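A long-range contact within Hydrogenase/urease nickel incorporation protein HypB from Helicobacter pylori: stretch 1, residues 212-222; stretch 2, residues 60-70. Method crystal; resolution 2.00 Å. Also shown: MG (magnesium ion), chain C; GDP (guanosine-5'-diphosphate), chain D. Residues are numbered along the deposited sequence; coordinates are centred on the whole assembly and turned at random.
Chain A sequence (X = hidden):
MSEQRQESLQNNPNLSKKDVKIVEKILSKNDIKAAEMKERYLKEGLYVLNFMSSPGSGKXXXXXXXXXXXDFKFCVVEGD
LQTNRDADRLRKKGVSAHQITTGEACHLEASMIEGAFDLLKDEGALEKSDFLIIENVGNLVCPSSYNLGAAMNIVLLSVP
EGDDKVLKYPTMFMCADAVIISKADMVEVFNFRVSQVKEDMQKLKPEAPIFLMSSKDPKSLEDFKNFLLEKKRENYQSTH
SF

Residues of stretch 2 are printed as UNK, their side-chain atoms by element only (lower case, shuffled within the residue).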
# COMPACT_ATOMS: atom_id res chain seq x y z
N LEU A 212 9.56 9.48 6.11
CA LEU A 212 10.81 8.74 6.20
C LEU A 212 10.57 7.51 7.07
O LEU A 212 10.14 7.63 8.22
CB LEU A 212 11.92 9.61 6.79
CG LEU A 212 12.61 10.59 5.84
CD1 LEU A 212 13.40 11.63 6.63
CD2 LEU A 212 13.52 9.85 4.87
N MET A 213 10.85 6.34 6.53
CA MET A 213 10.57 5.10 7.24
C MET A 213 11.75 4.14 7.17
O MET A 213 12.38 3.99 6.13
CB MET A 213 9.32 4.42 6.68
CG MET A 213 9.15 2.97 7.13
SD MET A 213 7.56 2.24 6.68
CE MET A 213 6.44 3.52 7.25
N SER A 214 12.04 3.51 8.30
CA SER A 214 13.02 2.43 8.35
C SER A 214 12.51 1.31 9.23
O SER A 214 11.89 1.56 10.27
CB SER A 214 14.37 2.96 8.85
OG SER A 214 15.31 1.90 9.00
N SER A 215 12.76 0.07 8.81
CA SER A 215 12.43 -1.09 9.63
C SER A 215 13.23 -1.10 10.93
O SER A 215 12.88 -1.79 11.89
CB SER A 215 12.69 -2.38 8.85
OG SER A 215 14.05 -2.47 8.46
N LYS A 216 14.31 -0.32 10.95
CA LYS A 216 15.17 -0.21 12.12
C LYS A 216 14.73 0.94 13.03
O LYS A 216 15.35 1.20 14.06
CB LYS A 216 16.62 -0.01 11.69
CG LYS A 216 17.16 -1.15 10.83
CD LYS A 216 18.58 -0.87 10.36
CE LYS A 216 19.19 -2.10 9.71
NZ LYS A 216 20.26 -1.74 8.73
N ASP A 217 13.67 1.63 12.62
CA ASP A 217 13.17 2.78 13.36
C ASP A 217 11.69 2.57 13.70
O ASP A 217 10.81 2.95 12.94
CB ASP A 217 13.38 4.06 12.54
CG ASP A 217 12.69 5.29 13.13
OD1 ASP A 217 12.14 5.22 14.25
OD2 ASP A 217 12.71 6.34 12.46
N PRO A 218 11.43 1.95 14.86
CA PRO A 218 10.08 1.70 15.38
C PRO A 218 9.24 2.97 15.48
O PRO A 218 8.02 2.92 15.29
CB PRO A 218 10.34 1.13 16.78
CG PRO A 218 11.67 0.48 16.66
CD PRO A 218 12.46 1.34 15.73
N LYS A 219 9.89 4.09 15.76
CA LYS A 219 9.20 5.37 15.91
C LYS A 219 8.59 5.83 14.59
O LYS A 219 7.51 6.41 14.57
CB LYS A 219 10.17 6.42 16.45
CG LYS A 219 9.57 7.80 16.69
CD LYS A 219 8.28 7.72 17.49
CE LYS A 219 7.75 9.11 17.82
NZ LYS A 219 7.95 10.06 16.70
N SER A 220 9.29 5.58 13.49
CA SER A 220 8.78 5.90 12.16
C SER A 220 7.57 5.04 11.82
O SER A 220 6.62 5.51 11.18
CB SER A 220 9.87 5.74 11.10
OG SER A 220 10.10 4.37 10.79
N LEU A 221 7.61 3.78 12.24
CA LEU A 221 6.51 2.86 12.02
C LEU A 221 5.30 3.33 12.82
O LEU A 221 4.17 3.33 12.33
CB LEU A 221 6.89 1.44 12.43
CG LEU A 221 7.39 0.45 11.38
CD1 LEU A 221 6.39 0.29 10.25
CD2 LEU A 221 8.75 0.87 10.84
N GLU A 222 5.57 3.72 14.06
CA GLU A 222 4.54 4.19 14.97
C GLU A 222 3.87 5.46 14.46
O GLU A 222 2.66 5.62 14.57
CB GLU A 222 5.14 4.42 16.36
CG GLU A 222 4.16 4.90 17.41
CD GLU A 222 4.75 4.84 18.81
OE1 GLU A 222 4.11 4.25 19.70
OE2 GLU A 222 5.85 5.40 19.01
N UNK A 60 6.31 -5.77 2.27
CA UNK A 60 6.00 -6.89 3.17
C UNK A 60 6.63 -6.69 4.54
O UNK A 60 5.99 -6.97 5.57
o UNK A 60 5.79 -8.46 1.33
c UNK A 60 6.14 -9.38 3.53
c UNK A 60 6.46 -8.23 2.57
N UNK A 61 7.87 -6.22 4.57
CA UNK A 61 8.57 -5.96 5.83
C UNK A 61 7.81 -4.93 6.65
O UNK A 61 7.67 -5.07 7.87
c UNK A 61 10.69 -5.15 6.93
o UNK A 61 10.76 -6.49 4.92
c UNK A 61 10.01 -5.48 5.60
N UNK A 62 7.33 -3.89 5.98
CA UNK A 62 6.56 -2.84 6.64
C UNK A 62 5.30 -3.40 7.30
O UNK A 62 4.99 -3.08 8.44
c UNK A 62 5.47 -0.57 6.29
s UNK A 62 4.85 0.56 5.04
c UNK A 62 6.18 -1.75 5.65
c UNK A 62 3.59 -0.47 4.30
N UNK A 63 4.58 -4.25 6.56
CA UNK A 63 3.36 -4.86 7.08
C UNK A 63 3.67 -5.79 8.25
O UNK A 63 2.91 -5.85 9.21
c UNK A 63 1.39 -5.65 3.79
c UNK A 63 1.15 -3.71 5.31
c UNK A 63 2.63 -5.62 5.97
c UNK A 63 2.09 -4.78 4.80
N UNK A 64 4.78 -6.53 8.15
CA UNK A 64 5.24 -7.37 9.26
C UNK A 64 5.45 -6.54 10.52
O UNK A 64 5.09 -6.95 11.62
o UNK A 64 8.62 -9.04 7.16
o UNK A 64 7.83 -11.07 7.41
c UNK A 64 6.37 -9.25 7.91
c UNK A 64 6.53 -8.10 8.89
c UNK A 64 7.70 -9.83 7.46
N UNK A 65 6.05 -5.36 10.35
CA UNK A 65 6.30 -4.46 11.47
C UNK A 65 5.03 -3.79 12.00
O UNK A 65 4.92 -3.52 13.19
c UNK A 65 8.73 -3.95 10.93
o UNK A 65 9.10 -4.89 11.63
n UNK A 65 9.52 -3.37 10.03
c UNK A 65 7.32 -3.39 11.05
N UNK A 66 4.08 -3.53 11.11
CA UNK A 66 2.80 -2.93 11.51
C UNK A 66 1.98 -3.89 12.37
O UNK A 66 1.20 -3.47 13.22
c UNK A 66 2.00 -2.50 10.28
c UNK A 66 2.19 -0.02 10.55
c UNK A 66 2.39 -1.19 9.60
c UNK A 66 1.59 -0.99 8.32
N UNK A 67 2.16 -5.19 12.14
CA UNK A 67 1.47 -6.22 12.91
C UNK A 67 1.82 -6.18 14.40
O UNK A 67 1.12 -6.79 15.22
c UNK A 67 1.77 -7.58 12.34
N UNK A 68 2.90 -5.49 14.75
CA UNK A 68 3.32 -5.39 16.14
C UNK A 68 2.52 -4.36 16.92
O UNK A 68 2.62 -4.29 18.15
o UNK A 68 6.80 -5.90 15.19
o UNK A 68 5.25 -7.36 15.76
c UNK A 68 5.68 -6.19 15.68
c UNK A 68 4.81 -5.07 16.22
N UNK A 69 1.73 -3.55 16.22
CA UNK A 69 0.88 -2.57 16.89
C UNK A 69 -0.52 -3.16 17.09
O UNK A 69 -1.26 -3.37 16.12
c UNK A 69 2.76 0.01 17.07
c UNK A 69 2.15 -0.59 15.97
c UNK A 69 0.82 -1.26 16.11
c UNK A 69 2.80 -0.52 14.74
c UNK A 69 4.62 0.68 15.72
c UNK A 69 3.99 0.63 16.95
c UNK A 69 4.02 0.10 14.62
N UNK A 70 -0.86 -3.42 18.34
CA UNK A 70 -2.09 -4.13 18.68
C UNK A 70 -3.32 -3.28 18.41
O UNK A 70 -4.42 -3.81 18.18
n UNK A 70 0.12 -7.97 17.52
c UNK A 70 0.22 -6.89 18.54
c UNK A 70 -2.04 -4.59 20.14
c UNK A 70 -0.98 -5.66 20.38
c UNK A 70 -1.08 -6.75 19.33
MG MG C . 6.45 -8.22 -0.89
PB GDP D . 8.85 -5.91 -0.87
O1B GDP D . 9.33 -6.85 -1.95
O2B GDP D . 7.68 -6.51 -0.13
O3B GDP D . 8.41 -4.60 -1.47
O3A GDP D . 10.06 -5.61 0.14
PA GDP D . 10.62 -6.69 1.20
O1A GDP D . 9.86 -6.60 2.49
O2A GDP D . 10.60 -8.09 0.64
O5' GDP D . 12.12 -6.17 1.44
C5' GDP D . 13.15 -6.47 0.51
C4' GDP D . 14.49 -6.37 1.23
O4' GDP D . 14.62 -5.07 1.82
C3' GDP D . 14.57 -7.36 2.37
O3' GDP D . 15.90 -7.90 2.39
C2' GDP D . 14.36 -6.55 3.63
O2' GDP D . 15.11 -7.09 4.71
C1' GDP D . 14.91 -5.20 3.21
N9 GDP D . 14.28 -4.07 3.94
C8 GDP D . 12.97 -3.83 4.12
N7 GDP D . 12.79 -2.68 4.82
C5 GDP D . 14.01 -2.16 5.08
C6 GDP D . 14.56 -0.97 5.77
O6 GDP D . 13.81 -0.13 6.31
N1 GDP D . 15.89 -0.82 5.81
C2 GDP D . 16.73 -1.71 5.24
N2 GDP D . 18.07 -1.50 5.32
N3 GDP D . 16.30 -2.82 4.60
C4 GDP D . 14.98 -3.09 4.49
O HOH W 1 11.57 -3.86 13.09
O HOH W 2 8.45 -9.29 -0.76

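Position 60 has three side-chain atoms: one carbon that carries one oxygen and one carbon. The oxygen lies 2.3 Å from the magnesium ion, and nothing here reaches stretch 1. This is Thr60. Its N also donates to GDP O2B at 2.9 Å.

Position 61 has the same forked set, a carbon bearing one oxygen and one carbon. Its outer carbon lies 3.9 Å from Ser215 CB. This is Thr61, and that carbon is CG2. Both Thr61 N (2.9 Å) and Thr61 OG1 (2.6 Å) donate to GDP O1A.

Position 62 is an unbranched chain of two carbons, a sulfur and a carbon. The second carbon is 3.5 Å from Met213 SD. A thioether of this length is Met62.

Position 63 has four carbons, forked at the second. Its CB points away from stretch 1, and there is no contact. The fork fits Leu63.

Position 64 has three carbons, the third carrying two oxygens. It makes no contact with stretch 1. This is Glu64.

Position 65 has two carbons, the second bearing one oxygen and one nitrogen, which marks an amide. The nitrogen is 3.5 Å from Ser215 CB, and CB is 3.9 Å from Leu221 CG. This is Asn65. Water 1 donates to Asn65 OD1 (3.0 Å) and to Ser215 O (2.7 Å), so it bridges the stretches.

Position 66 has four carbons, forked at the second. CB points sideways, but the end comes nearer, with one terminal carbon 4.2 Å from Leu221 CD1. This is Leu66.

Position 67 has one side-chain carbon and no contact. This is Ala67.

Position 68 has two carbons, the second carrying two oxygens, and it does not touch stretch 1. This is Asp68.

Position 69 has one carbon and then a six-carbon ring with no oxygen. Leu221 CB lies at the ring edge, 3.9 Å from one ring carbon, and Glu222 CA is 3.6 Å from another. This is Phe69; the two carbons are CE2 and CZ.

Position 70 has four carbons in a row ending in nitrogen. It is out of reach of stretch 1. This is Lys70. Lys70 NZ donates to Ala67 O at 2.8 Å.

The contact is mainly apolar and has no direct hydrogen bond. Leu221 is its centre, touching Met62, Asn65, Leu66 and Phe69. The two helices cross at 83°, and a type I turn from Leu66 to Phe69 follows on to the ring that meets Leu221. GDP also joins the stretches: Ser215 N donates to GDP O6 at 2.7 Å, while Thr60 and Thr61 hold its phosphates.

Stretch 2 (60-70) TTMLENLADFK
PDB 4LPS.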